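Local coordinates for protein hellethionin-D (Helleborus purpurascens, PDB 3SZS) that is a small plant defence protein toxic to animal cells, seemingly acting at the level of the cell membrane, though its precise function is not known, at residues Cys3-Leu8 / Leu29-His34. Numbering follows the deposited sequence.
Sequences CCRNTL and LCDCIH
The backbone N of C3 donates to the carbonyl O of I33 at 2.8 Å, a somewhat bent bond. The return bond from I33 N to C3 O, 2.9 Å long, is nearly straight. Together they make C3 and I33 an antiparallel hydrogen-bonded pair, whose side chains share one face of the two-stranded sheet. There CG1 of I33, set between its own backbone N and carbonyl carbon, comes within 3.8 Å of C3 CB. A beta-branched residue suits an extended strand, and its apolar branch lies beside the CB of C3, whose sulfur continues into the disulfide with C40.

On the other face, C4 and C32 are joined covalently, SG to SG at 2.0 Å. In both cysteines SG stands beside the backbone N, anti to the carbonyl carbon, and the disulfide is twisted to a chi3 of 105°. Cysteine suits these positions because the CA atoms of C4 and C32 are only 4.4 Å apart and both side chains leave the same face, where two short thiol side chains can meet. This is the small sheet of the thionin fold, joining strand 2-4 to strand 32-34, which helices 7-18 and 23-29 separate in the sequence; C4 also touches A9, R10 and Y13 of helix 7-18, and another disulfide ties C30 to C12 of that helix.

Beyond the paired strands, the bent side chain of R5 crosses that of D31 obliquely. NE lies 3.3 Å from D31 CB, and CD packs against the same carbon. The guanidinium and carboxylate planes are 72° apart. D31 OD2 lies over one guanidinium face, well out of its plane, where no N-H points at it; at 3.9 Å from R5 NE this long salt bridge rests on charge attraction alone. The carbonyl oxygens of C30 and D31 lie instead at the guanidinium edge, in its plane. D31 belongs to the link between helix 23-29 and strand 32-34, and its short acidic side chain brings a negative charge close to the arginine.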
loop_
_atom_site.group_PDB
_atom_site.type_symbol
_atom_site.label_atom_id
_atom_site.label_comp_id
_atom_site.label_asym_id
_atom_site.label_seq_id
_atom_site.Cartn_x
_atom_site.Cartn_y
_atom_site.Cartn_z
ATOM N N CYS A 3 3.856 -0.505 2.216
ATOM C CA CYS A 3 3.844 0.016 3.579
ATOM C C CYS A 3 2.713 1.029 3.737
ATOM O O CYS A 3 2.689 2.036 3.024
ATOM C CB CYS A 3 5.173 0.700 3.873
ATOM S SG CYS A 3 6.558 -0.432 3.910
ATOM N N CYS A 4 1.792 0.773 4.667
ATOM C CA CYS A 4 0.626 1.645 4.879
ATOM C C CYS A 4 0.571 2.208 6.297
ATOM O O CYS A 4 1.118 1.628 7.237
ATOM C CB CYS A 4 -0.674 0.893 4.587
ATOM S SG CYS A 4 -0.854 0.332 2.884
ATOM N N ARG A 5 -0.127 3.331 6.437
ATOM C CA ARG A 5 -0.139 4.099 7.683
ATOM C C ARG A 5 -1.029 3.492 8.791
ATOM O O ARG A 5 -0.771 3.705 9.971
ATOM C CB ARG A 5 -0.531 5.557 7.389
ATOM C CG ARG A 5 -1.998 5.739 7.035
ATOM C CD ARG A 5 -2.252 6.770 5.925
ATOM N NE ARG A 5 -3.623 6.623 5.419
ATOM C CZ ARG A 5 -4.721 7.002 6.090
ATOM N NH1 ARG A 5 -4.643 7.567 7.296
ATOM N NH2 ARG A 5 -5.911 6.815 5.545
ATOM N N ASN A 6 -2.070 2.754 8.403
ATOM C CA ASN A 6 -2.944 2.051 9.350
ATOM C C ASN A 6 -3.688 0.896 8.666
ATOM O O ASN A 6 -3.558 0.697 7.456
ATOM C CB ASN A 6 -3.928 3.029 10.017
ATOM C CG ASN A 6 -4.821 3.753 9.013
ATOM O OD1 ASN A 6 -5.557 3.125 8.243
ATOM N ND2 ASN A 6 -4.772 5.083 9.032
ATOM N N THR A 7 -4.464 0.147 9.445
ATOM C CA THR A 7 -5.141 -1.055 8.951
ATOM C C THR A 7 -6.276 -0.769 7.954
ATOM O O THR A 7 -6.495 -1.556 7.037
ATOM C CB THR A 7 -5.666 -1.912 10.113
ATOM O OG1 THR A 7 -6.310 -1.074 11.078
ATOM C CG2 THR A 7 -4.517 -2.644 10.785
ATOM N N LEU A 8 -6.985 0.348 8.129
ATOM C CA LEU A 8 -7.979 0.795 7.141
ATOM C C LEU A 8 -7.294 1.039 5.794
ATOM O O LEU A 8 -7.801 0.618 4.742
ATOM C CB LEU A 8 -8.715 2.064 7.611
ATOM C CG LEU A 8 -9.855 1.900 8.629
ATOM C CD1 LEU A 8 -10.166 3.225 9.333
ATOM C CD2 LEU A 8 -11.105 1.330 7.953
ATOM N N LEU A 29 -4.076 5.922 -3.922
ATOM C CA LEU A 29 -5.479 5.841 -3.489
ATOM C C LEU A 29 -5.603 5.534 -1.998
ATOM O O LEU A 29 -6.512 6.042 -1.325
ATOM C CB LEU A 29 -6.251 4.809 -4.328
ATOM C CG LEU A 29 -6.299 5.141 -5.829
ATOM C CD1 LEU A 29 -7.046 4.074 -6.618
ATOM C CD2 LEU A 29 -6.918 6.506 -6.072
ATOM N N CYS A 30 -4.686 4.723 -1.476
ATOM C CA CYS A 30 -4.781 4.250 -0.088
ATOM C C CYS A 30 -3.817 4.934 0.877
ATOM O O CYS A 30 -3.691 4.516 2.033
ATOM C CB CYS A 30 -4.572 2.730 -0.074
ATOM S SG CYS A 30 -5.785 1.864 -1.111
ATOM N N ASP A 31 -3.170 6.007 0.424
ATOM C CA ASP A 31 -2.123 6.666 1.205
ATOM C C ASP A 31 -1.091 5.613 1.694
ATOM O O ASP A 31 -0.902 5.423 2.891
ATOM C CB ASP A 31 -2.741 7.455 2.386
ATOM C CG ASP A 31 -3.310 8.836 1.985
ATOM O OD1 ASP A 31 -3.131 9.282 0.834
ATOM O OD2 ASP A 31 -3.924 9.499 2.854
ATOM N N CYS A 32 -0.471 4.891 0.754
ATOM C CA CYS A 32 0.619 3.943 1.092
ATOM C C CYS A 32 1.859 4.195 0.235
ATOM O O CYS A 32 1.803 4.931 -0.758
ATOM C CB CYS A 32 0.180 2.480 0.930
ATOM S SG CYS A 32 -1.320 2.029 1.835
ATOM N N ILE A 33 2.969 3.563 0.626
ATOM C CA ILE A 33 4.268 3.752 -0.028
ATOM C C ILE A 33 4.970 2.418 -0.287
ATOM O O ILE A 33 4.574 1.385 0.253
ATOM C CB ILE A 33 5.205 4.675 0.807
ATOM C CG1 ILE A 33 5.495 4.081 2.201
ATOM C CG2 ILE A 33 4.591 6.061 0.935
ATOM C CD1 ILE A 33 6.427 4.933 3.062
ATOM N N HIS A 34 6.014 2.456 -1.113
ATOM C CA HIS A 34 6.780 1.264 -1.464
ATOM C C HIS A 34 8.255 1.470 -1.219
ATOM O O HIS A 34 8.830 2.462 -1.679
ATOM C CB HIS A 34 6.558 0.881 -2.922
ATOM C CG HIS A 34 5.178 0.384 -3.192
ATOM N ND1 HIS A 34 4.158 1.214 -3.607
ATOM C CD2 HIS A 34 4.635 -0.850 -3.063
ATOM C CE1 HIS A 34 3.046 0.507 -3.726
ATOM N NE2 HIS A 34 3.311 -0.748 -3.405
#